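Local structure of sesquisabinene B synthase 2 (Santalum album, 6A2A) at residues 36-41 and 547-552; 42-47 and 258-263; 264-269 and 280-285; 273-278 and 350-355; 310-315 and 419-424. The protein probably catalyses the metal-dependent cyclisation of farnesyl diphosphate to sesquisabinene B, as a plant class I terpene synthase. One frame throughout, in Å; residues are numbered along the deposited sequence.

How the contacts relate
From the N terminus, contact 1 pins residues 36-41 to helix 546-558 near the other end of the chain, closing the longest loop, which encloses the other four. Contact 2 comes next, holding helix 41-50 on helix 239-270 and closing its own loop of some 210 residues. Helix 239-270 then runs into contact 3, a short hairpin with helix 281-292. Contact 4 starts within that hairpin's connection and ends on helix 348-372, so contacts 3 and 4 cross; contact 5, from helix 299-321 to helix 419-430, crosses contact 4 in turn. Contacts 3, 4 and 5 meet around Thr314, while contacts 1 and 2 tie the N-terminal segment to helices 546-558 and 239-270.

Contact 1: 36-41 and 547-552; sequences PNLWDY and SWTKKQ
Residues 36-41 pass alongside helix 546-558 as an irregular loop, closest at the alpha carbons of Leu38 and Lys550, 6.7 Å apart. This is the N-terminal segment of a plant terpene synthase packing on the all-helical C-terminal fold. Leu38 CD1 meets Thr549 CG2 at 3.7 Å, the two side chains crossing at about a right angle, while Thr549 OG1 is engaged with Ala545 O of the same chain. Trp39 presents the rim of its six-membered ring: CZ2 lies 3.8 Å from Lys550 O, close to the ring plane. Leu38 CB sits over one face of the indole. Replacing Trp39 by an alanine would probably open a gap at Lys550 O and leave the lysine's aliphatic chain freer to turn. That chain starts with CG anti to its backbone N (chi1 -175°), bends at chi2 and again at chi4, and brings CE along the loop, 3.9 Å from Trp39 NE1 and 3.5 Å from Leu38 O.

Contact 2: 42-47 and 258-263; sequences EFLQSL and KEIGRL
The flat amide of Gln45 reaches beyond Gly261 along helix 239-270: its NE2 has Arg265 CG over one face of the amide and Ser264 CB close to the amide plane, while Gln45 CG lies 3.9 Å from Gly261 O. The other flat group belongs to Arg262, which takes no part in the contact; Lys258 O lies 3.8 Å above the centre of one guanidinium face, and NH2 is held by a salt bridge to Glu303. The motif is a close helix-helix packing, nearer antiparallel than parallel (142°), with the axes of the two short segments 7.6 Å apart. At the closest point Gly261 CA is 4.3 Å from Gln45 CA, and with no side chain the glycine lets the two backbones lie near each other. Here the first helix, 41-50, crosses the long helix 239-270. Beside the glycine, the apolar side is filled by Leu44 and Ile260, each also packing on further helices, Leu44 on Ile558 and Ile260 on Tyr286. Ile260 holds CG1 anti to its backbone N (chi1 -170°), which leaves CG2 to approach Leu44 O at 4.1 Å and CG1 to touch Leu44 CD1 at the same 4.1 Å.

Contact 3: 264-269 and 280-285; sequences SRWWVG and NGLIQS
Leu282 sets its CB over the five-membered ring of Trp267, 3.6 Å from the ring centroid and only 6° off the normal, a CH-pi contact made squarely over the face. Its CG goes on to the root of the indole, 3.8 Å from Trp267 CB, and the two side chains slide past each other in opposite directions. Leu282 CG is anti to the backbone N (chi1 -173°), which places it beside Trp267 CB and CG. The branches of the leucine then part: CD2 meets the rim of the neighbouring Trp266 at CZ3, 4.1 Å away and near the ring plane, and CD1 turns toward Ser264, whose hydroxyl is bonded to Ile260 O. A serine in place of Trp267 would probably strip Leu282 CB of its aromatic cover and leave a gap between the two helices. The segments run roughly antiparallel (148°) with axes 10.8 Å apart, a spacing that makes room for the indole. This helical hairpin of the terpene synthase fold packs on helix 299-321: Trp267 touches Ala310 and Thr314, Leu282 also leans on Ala310, and Trp266 makes a cation-pi contact with Lys307 of the same helix.

Contact 4: 273-278 and 350-355; sequences DKMPFA and IRMPLL
Met275 and Met352 meet through their methyl ends, the two chains set at a slant, with Met275 CE 4.0 Å from Met352 CE and equally far from Met352 SD. This joins the loop between helices 239-270 and 281-292 to helix 348-372 within the class I terpene synthase fold. Met275 is bent at chi2 (-61°) and chi3, and its SD lies 4.2 Å from CD of Pro353, the residue after Met352. The helix is kinked at that proline, since its nitrogen makes no bond to the preceding turn, and the ring stands toward the loop. Phe277 approaches the same ring rim-first: its CZ points at Pro353 CG, 4.4 Å away and close to the aromatic plane. One face of the phenyl is backed by Met275 CB, 3.6 Å above the plane; Met275 and Phe277, packed on each other, both touch the proline ring, loosely. Phe277 also meets the ring of Tyr322 and packs on Asp317 and Val318, and its side chain is about 9 Å from those of Asp316 and Asp320, which bind magnesium in this protein. Met352 also lies at the contact with the second subunit: its side chain packs on Lys370 of that subunit, and Met352 O receives a weak hydrogen bond from Tyr366 OH of the same neighbour.

Contact 5: 310-315 and 419-424; sequences ALITTI and FPNLLV
Helices 299-321 and 419-430 stand well apart here, the nearest alpha carbons, of Ile312 and Asn421, being 9.1 Å from each other, so side chains alone bridge them. Ile312 does most of the reaching. With CG1 anti to the carbonyl carbon (chi1 -70°) and the chain extended beyond it, its CD1 methyl lands against the branch of Leu422, 3.8 Å from CG and 4.0 Å from CD1. Leu422 lies obliquely to it and also packs on Glu305 and Val308 one or two turns earlier. Asn421 ND2 comes within 4.2 Å of the same isoleucine methyl; this is plain packing, for the amide donates its hydrogen bond to Gln387 OE1 of helix 377-400, which fixes its rotation. Another turn of helix 299-321 is reinforced at Thr314: OG1 donates to Ala310 O at 2.8 Å, tilted 32° from the carbonyl plane, and the backbone Thr314 N reaches that oxygen from the other face. One turn past Ile312, about 5 Å away between side chains, comes Asp316, a magnesium ligand in this protein. Ile312 thus sits beside the aspartate-rich DDxxD motif that lines the metal site of class I terpene synthases.

Contact 1: 36-41 and 547-552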
# COMPACT_ATOMS: atom_id res chain seq x y z
N PRO A 36 22.03 -10.18 1.63
CA PRO A 36 20.86 -10.39 2.45
C PRO A 36 20.60 -9.35 3.52
O PRO A 36 21.47 -8.82 4.11
CB PRO A 36 21.14 -11.73 3.08
CG PRO A 36 22.59 -11.77 3.19
CD PRO A 36 23.12 -11.06 2.01
N ASN A 37 19.34 -9.09 3.78
CA ASN A 37 19.01 -8.16 4.82
C ASN A 37 18.93 -8.91 6.14
O ASN A 37 19.02 -10.10 6.19
CB ASN A 37 17.70 -7.47 4.51
CG ASN A 37 17.78 -6.60 3.28
OD1 ASN A 37 18.69 -5.83 3.14
ND2 ASN A 37 16.86 -6.76 2.40
N LEU A 38 18.67 -8.20 7.22
CA LEU A 38 18.61 -8.81 8.53
C LEU A 38 17.61 -9.94 8.63
O LEU A 38 17.86 -10.92 9.26
CB LEU A 38 18.32 -7.76 9.59
CG LEU A 38 19.39 -6.70 9.76
CD1 LEU A 38 18.89 -5.65 10.70
CD2 LEU A 38 20.67 -7.31 10.30
N TRP A 39 16.46 -9.74 8.01
CA TRP A 39 15.40 -10.70 7.90
C TRP A 39 14.88 -10.61 6.48
O TRP A 39 14.88 -9.60 5.91
CB TRP A 39 14.29 -10.41 8.87
CG TRP A 39 14.69 -10.53 10.25
CD1 TRP A 39 14.77 -11.64 10.96
CD2 TRP A 39 15.10 -9.47 11.11
NE1 TRP A 39 15.20 -11.37 12.21
CE2 TRP A 39 15.41 -10.04 12.33
CE3 TRP A 39 15.22 -8.10 10.96
CZ2 TRP A 39 15.85 -9.29 13.38
CZ3 TRP A 39 15.65 -7.37 11.99
CH2 TRP A 39 15.95 -7.95 13.19
N ASP A 40 14.43 -11.71 5.93
CA ASP A 40 13.90 -11.68 4.61
C ASP A 40 12.49 -11.12 4.69
O ASP A 40 11.84 -11.29 5.67
CB ASP A 40 14.00 -13.09 4.02
CG ASP A 40 12.73 -13.58 3.46
OD1 ASP A 40 12.38 -13.20 2.32
OD2 ASP A 40 12.07 -14.37 4.16
N TYR A 41 12.04 -10.42 3.67
CA TYR A 41 10.73 -9.81 3.71
C TYR A 41 9.50 -10.71 3.88
O TYR A 41 8.52 -10.28 4.44
CB TYR A 41 10.52 -8.84 2.57
CG TYR A 41 11.57 -7.75 2.51
CD1 TYR A 41 11.81 -6.93 3.57
CD2 TYR A 41 12.29 -7.54 1.37
CE1 TYR A 41 12.73 -5.95 3.51
CE2 TYR A 41 13.22 -6.58 1.31
CZ TYR A 41 13.44 -5.78 2.38
OH TYR A 41 14.37 -4.83 2.28
N SER A 547 25.17 -7.56 14.49
CA SER A 547 24.70 -8.51 15.49
C SER A 547 23.91 -7.82 16.61
O SER A 547 22.93 -8.32 17.06
CB SER A 547 25.87 -9.24 16.10
OG SER A 547 26.83 -8.30 16.55
N TRP A 548 24.41 -6.70 17.08
CA TRP A 548 23.69 -5.94 18.11
C TRP A 548 22.31 -5.51 17.60
O TRP A 548 21.31 -5.63 18.30
CB TRP A 548 24.54 -4.75 18.57
CG TRP A 548 23.87 -3.90 19.60
CD1 TRP A 548 23.96 -3.97 20.96
CD2 TRP A 548 22.96 -2.82 19.33
NE1 TRP A 548 23.18 -3.00 21.54
CE2 TRP A 548 22.56 -2.29 20.56
CE3 TRP A 548 22.46 -2.26 18.15
CZ2 TRP A 548 21.69 -1.20 20.63
CZ3 TRP A 548 21.57 -1.21 18.23
CH2 TRP A 548 21.21 -0.68 19.46
N THR A 549 22.27 -4.99 16.39
CA THR A 549 21.00 -4.55 15.76
C THR A 549 20.04 -5.73 15.68
O THR A 549 18.87 -5.64 16.02
CB THR A 549 21.27 -3.99 14.37
OG1 THR A 549 22.12 -2.87 14.62
CG2 THR A 549 20.02 -3.58 13.61
N LYS A 550 20.58 -6.85 15.25
CA LYS A 550 19.77 -8.00 15.06
C LYS A 550 19.21 -8.47 16.38
O LYS A 550 18.05 -8.86 16.46
CB LYS A 550 20.58 -9.13 14.41
CG LYS A 550 19.73 -10.34 14.07
CD LYS A 550 20.14 -11.03 12.80
CE LYS A 550 19.09 -12.01 12.33
NZ LYS A 550 19.29 -13.34 12.96
N LYS A 551 20.04 -8.38 17.43
CA LYS A 551 19.60 -8.80 18.72
C LYS A 551 18.43 -7.93 19.17
O LYS A 551 17.49 -8.41 19.79
CB LYS A 551 20.79 -8.74 19.69
CG LYS A 551 20.41 -9.08 21.13
CD LYS A 551 21.45 -8.79 22.17
CE LYS A 551 20.84 -8.24 23.44
NZ LYS A 551 21.07 -6.78 23.58
N GLN A 552 18.55 -6.61 18.96
CA GLN A 552 17.52 -5.68 19.41
C GLN A 552 16.22 -5.90 18.63
O GLN A 552 15.11 -5.89 19.19
CB GLN A 552 18.02 -4.24 19.21
CG GLN A 552 19.13 -3.84 20.13
CD GLN A 552 18.83 -3.95 21.61
OE1 GLN A 552 19.76 -4.08 22.37
NE2 GLN A 552 17.58 -3.82 22.04

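Contact 2: 42-47 and 258-263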
# COMPACT_ATOMS: atom_id res chain seq x y z
N GLU A 42 9.55 -11.94 3.37
CA GLU A 42 8.40 -12.86 3.50
C GLU A 42 8.31 -13.29 4.96
O GLU A 42 7.22 -13.47 5.51
CB GLU A 42 8.50 -14.04 2.50
CG GLU A 42 9.20 -15.30 3.03
CD GLU A 42 8.98 -16.61 2.27
OE1 GLU A 42 9.99 -17.22 1.82
OE2 GLU A 42 7.81 -17.05 2.17
N PHE A 43 9.46 -13.44 5.61
CA PHE A 43 9.45 -13.71 7.02
C PHE A 43 8.73 -12.58 7.78
O PHE A 43 7.89 -12.81 8.68
CB PHE A 43 10.86 -13.89 7.55
CG PHE A 43 10.88 -14.07 9.03
CD1 PHE A 43 10.43 -15.25 9.59
CD2 PHE A 43 11.25 -13.03 9.87
CE1 PHE A 43 10.42 -15.42 10.97
CE2 PHE A 43 11.21 -13.19 11.24
CZ PHE A 43 10.79 -14.39 11.79
N LEU A 44 9.03 -11.35 7.39
CA LEU A 44 8.58 -10.20 8.17
C LEU A 44 7.06 -10.08 8.02
O LEU A 44 6.35 -9.70 8.95
CB LEU A 44 9.31 -8.94 7.67
CG LEU A 44 10.77 -8.84 8.14
CD1 LEU A 44 11.43 -7.55 7.70
CD2 LEU A 44 10.89 -9.00 9.65
N GLN A 45 6.61 -10.45 6.83
CA GLN A 45 5.21 -10.49 6.51
C GLN A 45 4.53 -11.66 7.24
O GLN A 45 3.36 -11.57 7.57
CB GLN A 45 5.07 -10.54 4.99
CG GLN A 45 5.51 -9.25 4.32
CD GLN A 45 5.99 -9.44 2.91
OE1 GLN A 45 5.81 -10.50 2.32
NE2 GLN A 45 6.63 -8.42 2.36
N SER A 46 5.27 -12.72 7.54
CA SER A 46 4.68 -13.90 8.18
C SER A 46 4.31 -13.61 9.64
O SER A 46 3.44 -14.29 10.20
CB SER A 46 5.60 -15.10 8.10
OG SER A 46 6.55 -15.11 9.17
N LEU A 47 4.99 -12.63 10.25
CA LEU A 47 4.95 -12.41 11.70
C LEU A 47 3.54 -12.04 12.18
O LEU A 47 3.15 -12.50 13.25
CB LEU A 47 5.89 -11.27 12.09
CG LEU A 47 7.38 -11.60 12.17
CD1 LEU A 47 8.14 -10.32 12.45
CD2 LEU A 47 7.66 -12.66 13.23
N LYS A 258 2.41 -6.09 12.33
CA LYS A 258 1.53 -5.82 11.19
C LYS A 258 2.07 -4.64 10.36
O LYS A 258 1.97 -4.61 9.13
CB LYS A 258 0.09 -5.53 11.65
CG LYS A 258 -0.67 -6.81 12.03
CD LYS A 258 -1.96 -6.57 12.80
CE LYS A 258 -2.36 -7.74 13.69
NZ LYS A 258 -2.72 -8.94 12.90
N GLU A 259 2.56 -3.66 11.07
CA GLU A 259 3.15 -2.45 10.44
C GLU A 259 4.35 -2.87 9.57
O GLU A 259 4.45 -2.38 8.44
CB GLU A 259 3.56 -1.42 11.49
CG GLU A 259 2.40 -0.75 12.21
CD GLU A 259 2.80 -0.01 13.45
OE1 GLU A 259 4.05 0.10 13.71
OE2 GLU A 259 1.89 0.44 14.15
N ILE A 260 5.26 -3.70 10.08
CA ILE A 260 6.47 -4.04 9.29
C ILE A 260 6.04 -4.87 8.08
O ILE A 260 6.67 -4.81 7.03
CB ILE A 260 7.56 -4.72 10.14
CG1 ILE A 260 8.88 -4.84 9.39
CG2 ILE A 260 7.12 -6.07 10.67
CD1 ILE A 260 9.37 -3.52 8.80
N GLY A 261 4.95 -5.66 8.23
CA GLY A 261 4.40 -6.33 7.10
C GLY A 261 3.98 -5.38 6.00
O GLY A 261 4.36 -5.59 4.83
N ARG A 262 3.19 -4.35 6.36
CA ARG A 262 2.74 -3.36 5.42
C ARG A 262 3.94 -2.63 4.79
O ARG A 262 3.98 -2.42 3.57
CB ARG A 262 1.83 -2.35 6.07
CG ARG A 262 0.42 -2.89 6.30
CD ARG A 262 -0.56 -1.80 6.69
NE ARG A 262 -0.37 -1.42 8.07
CZ ARG A 262 -0.86 -2.06 9.13
NH1 ARG A 262 -1.63 -3.14 8.99
NH2 ARG A 262 -0.53 -1.64 10.33
N LEU A 263 4.88 -2.24 5.64
CA LEU A 263 6.04 -1.43 5.16
C LEU A 263 6.93 -2.25 4.24
O LEU A 263 7.43 -1.71 3.23
CB LEU A 263 6.80 -0.93 6.38
CG LEU A 263 6.15 0.25 7.07
CD1 LEU A 263 6.79 0.50 8.40
CD2 LEU A 263 6.23 1.50 6.21

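Contact 3: 264-269 and 280-285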
# COMPACT_ATOMS: atom_id res chain seq x y z
N SER A 264 7.08 -3.52 4.53
CA SER A 264 7.88 -4.46 3.72
C SER A 264 7.24 -4.60 2.36
O SER A 264 7.92 -4.55 1.30
CB SER A 264 7.99 -5.80 4.39
OG SER A 264 8.84 -5.71 5.50
N ARG A 265 5.91 -4.80 2.36
CA ARG A 265 5.21 -4.91 1.06
C ARG A 265 5.37 -3.61 0.25
O ARG A 265 5.62 -3.67 -0.96
CB ARG A 265 3.75 -5.30 1.28
CG ARG A 265 3.59 -6.75 1.72
CD ARG A 265 2.16 -7.25 1.79
NE ARG A 265 1.43 -6.65 2.90
CZ ARG A 265 1.40 -7.15 4.13
NH1 ARG A 265 1.98 -8.31 4.39
NH2 ARG A 265 0.80 -6.49 5.10
N TRP A 266 5.24 -2.44 0.87
CA TRP A 266 5.44 -1.17 0.22
C TRP A 266 6.87 -1.12 -0.37
O TRP A 266 7.04 -0.67 -1.51
CB TRP A 266 5.23 -0.01 1.21
CG TRP A 266 5.74 1.31 0.72
CD1 TRP A 266 5.17 2.14 -0.20
CD2 TRP A 266 6.96 1.96 1.15
NE1 TRP A 266 5.95 3.24 -0.41
CE2 TRP A 266 7.06 3.17 0.43
CE3 TRP A 266 7.97 1.63 2.07
CZ2 TRP A 266 8.12 4.05 0.58
CZ3 TRP A 266 9.02 2.53 2.22
CH2 TRP A 266 9.07 3.73 1.51
N TRP A 267 7.83 -1.42 0.48
CA TRP A 267 9.28 -1.33 0.09
C TRP A 267 9.57 -2.24 -1.10
O TRP A 267 10.15 -1.80 -2.06
CB TRP A 267 10.13 -1.64 1.30
CG TRP A 267 11.61 -1.47 1.12
CD1 TRP A 267 12.55 -2.43 1.21
CD2 TRP A 267 12.31 -0.23 0.89
NE1 TRP A 267 13.80 -1.88 1.07
CE2 TRP A 267 13.68 -0.55 0.84
CE3 TRP A 267 11.90 1.09 0.72
CZ2 TRP A 267 14.67 0.43 0.69
CZ3 TRP A 267 12.87 2.06 0.57
CH2 TRP A 267 14.25 1.73 0.55
N VAL A 268 9.13 -3.50 -1.04
CA VAL A 268 9.35 -4.38 -2.17
C VAL A 268 8.62 -3.81 -3.41
O VAL A 268 9.14 -3.91 -4.56
CB VAL A 268 8.93 -5.82 -1.79
CG1 VAL A 268 8.88 -6.72 -3.01
CG2 VAL A 268 9.88 -6.40 -0.73
N GLY A 269 7.44 -3.21 -3.24
CA GLY A 269 6.72 -2.57 -4.32
C GLY A 269 7.46 -1.40 -4.95
O GLY A 269 7.32 -1.13 -6.15
N ASN A 280 19.39 -3.10 4.39
CA ASN A 280 18.68 -2.92 5.64
C ASN A 280 18.06 -1.54 5.85
O ASN A 280 17.69 -1.21 6.92
CB ASN A 280 19.56 -3.29 6.81
CG ASN A 280 19.88 -4.76 6.85
OD1 ASN A 280 19.07 -5.58 6.60
ND2 ASN A 280 21.09 -5.07 7.16
N GLY A 281 17.95 -0.75 4.81
CA GLY A 281 17.39 0.57 4.92
C GLY A 281 16.00 0.63 5.54
O GLY A 281 15.73 1.41 6.39
N LEU A 282 15.13 -0.23 5.07
CA LEU A 282 13.77 -0.23 5.55
C LEU A 282 13.68 -0.69 6.99
O LEU A 282 13.08 -0.07 7.80
CB LEU A 282 12.91 -1.10 4.67
CG LEU A 282 11.41 -1.15 4.87
CD1 LEU A 282 11.09 -2.10 5.97
CD2 LEU A 282 10.73 0.16 5.12
N ILE A 283 14.28 -1.82 7.27
CA ILE A 283 14.21 -2.36 8.61
C ILE A 283 14.86 -1.45 9.64
O ILE A 283 14.32 -1.23 10.67
CB ILE A 283 14.67 -3.83 8.70
CG1 ILE A 283 14.46 -4.36 10.08
CG2 ILE A 283 16.13 -4.01 8.48
CD1 ILE A 283 13.02 -4.59 10.38
N GLN A 284 15.99 -0.89 9.32
CA GLN A 284 16.65 -0.01 10.23
C GLN A 284 15.83 1.27 10.46
O GLN A 284 15.75 1.73 11.56
CB GLN A 284 18.08 0.26 9.78
CG GLN A 284 18.83 -1.05 9.91
CD GLN A 284 20.33 -1.02 9.86
OE1 GLN A 284 20.96 -1.81 10.50
NE2 GLN A 284 20.90 -0.17 9.04
N SER A 285 15.19 1.78 9.42
CA SER A 285 14.38 2.96 9.59
C SER A 285 13.22 2.65 10.54
O SER A 285 12.91 3.40 11.39
CB SER A 285 13.80 3.46 8.27
OG SER A 285 12.90 4.49 8.49

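Contact 4: 273-278 and 350-355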
# COMPACT_ATOMS: atom_id res chain seq x y z
N ASP A 273 14.51 -2.21 -2.64
CA ASP A 273 15.20 -3.32 -2.08
C ASP A 273 16.21 -3.91 -3.05
O ASP A 273 17.16 -4.55 -2.61
CB ASP A 273 14.25 -4.39 -1.57
CG ASP A 273 13.45 -5.06 -2.64
OD1 ASP A 273 12.94 -4.40 -3.56
OD2 ASP A 273 13.36 -6.30 -2.54
N LYS A 274 16.05 -3.61 -4.33
CA LYS A 274 16.94 -4.20 -5.36
C LYS A 274 17.99 -3.18 -5.83
O LYS A 274 18.74 -3.47 -6.79
CB LYS A 274 16.14 -4.71 -6.57
CG LYS A 274 15.08 -5.74 -6.21
CD LYS A 274 15.63 -7.01 -5.65
CE LYS A 274 14.57 -8.08 -5.50
NZ LYS A 274 15.15 -9.38 -5.09
N MET A 275 18.02 -1.99 -5.23
CA MET A 275 19.15 -1.07 -5.55
C MET A 275 20.41 -1.70 -4.98
O MET A 275 20.38 -2.30 -3.94
CB MET A 275 18.98 0.30 -4.90
CG MET A 275 17.74 1.02 -5.31
SD MET A 275 17.63 1.34 -7.05
CE MET A 275 16.69 -0.01 -7.73
N PRO A 276 21.55 -1.49 -5.64
CA PRO A 276 22.78 -2.03 -5.11
C PRO A 276 23.39 -1.14 -4.02
O PRO A 276 24.59 -0.99 -3.97
CB PRO A 276 23.67 -2.07 -6.38
CG PRO A 276 23.21 -0.92 -7.17
CD PRO A 276 21.69 -0.85 -6.96
N PHE A 277 22.54 -0.58 -3.15
CA PHE A 277 22.95 0.13 -1.94
C PHE A 277 21.79 0.05 -0.93
O PHE A 277 20.69 -0.55 -1.25
CB PHE A 277 23.42 1.55 -2.30
CG PHE A 277 22.55 2.25 -3.32
CD1 PHE A 277 21.33 2.81 -2.96
CD2 PHE A 277 22.91 2.31 -4.67
CE1 PHE A 277 20.51 3.43 -3.89
CE2 PHE A 277 22.08 2.92 -5.60
CZ PHE A 277 20.89 3.49 -5.23
N ALA A 278 22.00 0.62 0.26
CA ALA A 278 20.90 0.81 1.30
C ALA A 278 20.31 -0.54 1.77
O ALA A 278 19.04 -0.69 2.09
CB ALA A 278 19.84 1.76 0.79
N ILE A 350 19.13 5.66 -9.95
CA ILE A 350 19.00 6.96 -9.35
C ILE A 350 17.57 7.45 -9.53
O ILE A 350 17.00 8.08 -8.65
CB ILE A 350 20.04 7.93 -9.95
CG1 ILE A 350 21.46 7.40 -9.65
CG2 ILE A 350 19.84 9.35 -9.45
CD1 ILE A 350 22.58 8.22 -10.27
N ARG A 351 16.97 7.14 -10.68
CA ARG A 351 15.63 7.55 -11.01
C ARG A 351 14.59 6.90 -10.07
O ARG A 351 13.60 7.57 -9.71
CB ARG A 351 15.27 7.16 -12.45
CG ARG A 351 14.15 7.97 -13.06
CD ARG A 351 13.71 7.50 -14.45
NE ARG A 351 14.84 7.16 -15.30
CZ ARG A 351 14.82 6.29 -16.30
NH1 ARG A 351 13.67 5.86 -16.81
NH2 ARG A 351 15.98 5.85 -16.77
N MET A 352 14.80 5.67 -9.70
CA MET A 352 13.79 4.93 -8.86
C MET A 352 13.73 5.55 -7.45
O MET A 352 12.64 5.94 -6.97
CB MET A 352 14.05 3.43 -8.89
CG MET A 352 13.56 2.82 -10.22
SD MET A 352 13.90 1.09 -10.40
CE MET A 352 12.97 0.46 -9.00
N PRO A 353 14.89 5.77 -6.79
CA PRO A 353 14.84 6.57 -5.54
C PRO A 353 14.19 7.94 -5.70
O PRO A 353 13.46 8.43 -4.80
CB PRO A 353 16.32 6.72 -5.17
CG PRO A 353 16.97 5.45 -5.75
CD PRO A 353 16.22 5.28 -7.05
N LEU A 354 14.50 8.65 -6.75
CA LEU A 354 13.97 9.97 -6.96
C LEU A 354 12.44 9.91 -7.01
O LEU A 354 11.73 10.69 -6.35
CB LEU A 354 14.51 10.58 -8.25
CG LEU A 354 13.86 11.89 -8.70
CD1 LEU A 354 14.14 12.98 -7.72
CD2 LEU A 354 14.40 12.31 -10.06
N LEU A 355 11.94 9.05 -7.86
CA LEU A 355 10.51 9.03 -8.09
C LEU A 355 9.79 8.43 -6.88
O LEU A 355 8.61 8.78 -6.61
CB LEU A 355 10.19 8.22 -9.35
CG LEU A 355 10.58 8.91 -10.66
CD1 LEU A 355 10.38 7.97 -11.85
CD2 LEU A 355 9.82 10.21 -10.85

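Contact 5: 310-315 and 419-424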
# COMPACT_ATOMS: atom_id res chain seq x y z
N ALA A 310 13.47 5.44 5.55
CA ALA A 310 14.03 4.53 4.56
C ALA A 310 14.46 5.31 3.30
O ALA A 310 15.56 5.00 2.76
CB ALA A 310 13.03 3.48 4.22
N LEU A 311 13.74 6.33 2.90
CA LEU A 311 14.12 7.14 1.74
C LEU A 311 15.33 8.03 2.05
O LEU A 311 16.17 8.21 1.15
CB LEU A 311 12.92 7.95 1.24
CG LEU A 311 11.85 7.05 0.62
CD1 LEU A 311 10.55 7.77 0.40
CD2 LEU A 311 12.36 6.44 -0.67
N ILE A 312 15.41 8.58 3.25
CA ILE A 312 16.60 9.37 3.67
C ILE A 312 17.84 8.49 3.57
O ILE A 312 18.81 8.90 2.93
CB ILE A 312 16.41 9.98 5.07
CG1 ILE A 312 15.37 11.09 5.02
CG2 ILE A 312 17.71 10.48 5.65
CD1 ILE A 312 14.91 11.55 6.37
N THR A 313 17.78 7.25 4.10
CA THR A 313 18.89 6.30 4.07
C THR A 313 19.29 6.00 2.62
O THR A 313 20.51 6.07 2.25
CB THR A 313 18.55 5.02 4.85
OG1 THR A 313 18.32 5.44 6.20
CG2 THR A 313 19.65 3.97 4.77
N THR A 314 18.30 5.77 1.76
CA THR A 314 18.54 5.43 0.40
C THR A 314 19.15 6.58 -0.40
O THR A 314 20.16 6.36 -1.15
CB THR A 314 17.24 5.02 -0.28
OG1 THR A 314 16.76 3.88 0.44
CG2 THR A 314 17.43 4.67 -1.72
N ILE A 315 18.59 7.75 -0.23
CA ILE A 315 19.04 8.90 -0.96
C ILE A 315 20.39 9.44 -0.46
O ILE A 315 21.14 9.95 -1.19
CB ILE A 315 17.93 9.92 -1.11
CG1 ILE A 315 16.80 9.28 -1.93
CG2 ILE A 315 18.43 11.18 -1.75
CD1 ILE A 315 15.54 10.09 -1.98
N PHE A 419 16.63 15.12 10.38
CA PHE A 419 15.65 15.27 11.44
C PHE A 419 14.77 16.50 11.27
O PHE A 419 13.63 16.43 11.61
CB PHE A 419 16.26 15.12 12.83
CG PHE A 419 16.48 13.65 13.10
CD1 PHE A 419 15.42 12.82 13.45
CD2 PHE A 419 17.70 13.08 12.86
CE1 PHE A 419 15.60 11.46 13.62
CE2 PHE A 419 17.89 11.73 13.06
CZ PHE A 419 16.84 10.90 13.41
N PRO A 420 15.26 17.60 10.67
CA PRO A 420 14.24 18.60 10.25
C PRO A 420 13.14 18.03 9.36
O PRO A 420 11.96 18.27 9.64
CB PRO A 420 15.06 19.69 9.56
CG PRO A 420 16.35 19.57 10.29
CD PRO A 420 16.60 18.09 10.45
N ASN A 421 13.52 17.22 8.40
CA ASN A 421 12.57 16.52 7.52
C ASN A 421 11.63 15.62 8.33
O ASN A 421 10.39 15.80 8.33
CB ASN A 421 13.35 15.71 6.48
CG ASN A 421 12.48 15.04 5.44
OD1 ASN A 421 11.27 14.86 5.64
ND2 ASN A 421 13.13 14.70 4.32
N LEU A 422 12.21 14.72 9.14
CA LEU A 422 11.39 13.78 9.89
C LEU A 422 10.52 14.50 10.92
O LEU A 422 9.37 14.13 11.08
CB LEU A 422 12.31 12.76 10.57
CG LEU A 422 12.92 11.74 9.61
CD1 LEU A 422 14.07 11.00 10.24
CD2 LEU A 422 11.86 10.78 9.12
N LEU A 423 11.07 15.51 11.61
CA LEU A 423 10.29 16.20 12.67
C LEU A 423 9.18 17.10 12.11
O LEU A 423 8.04 17.09 12.59
CB LEU A 423 11.22 16.97 13.61
CG LEU A 423 11.99 16.11 14.61
CD1 LEU A 423 13.00 16.99 15.30
CD2 LEU A 423 11.12 15.43 15.62
N VAL A 424 9.50 17.92 11.10
CA VAL A 424 8.49 18.74 10.49
C VAL A 424 7.39 17.86 9.90
O VAL A 424 6.19 18.18 10.06
CB VAL A 424 9.09 19.66 9.43
CG1 VAL A 424 8.02 20.33 8.59
CG2 VAL A 424 10.06 20.65 10.06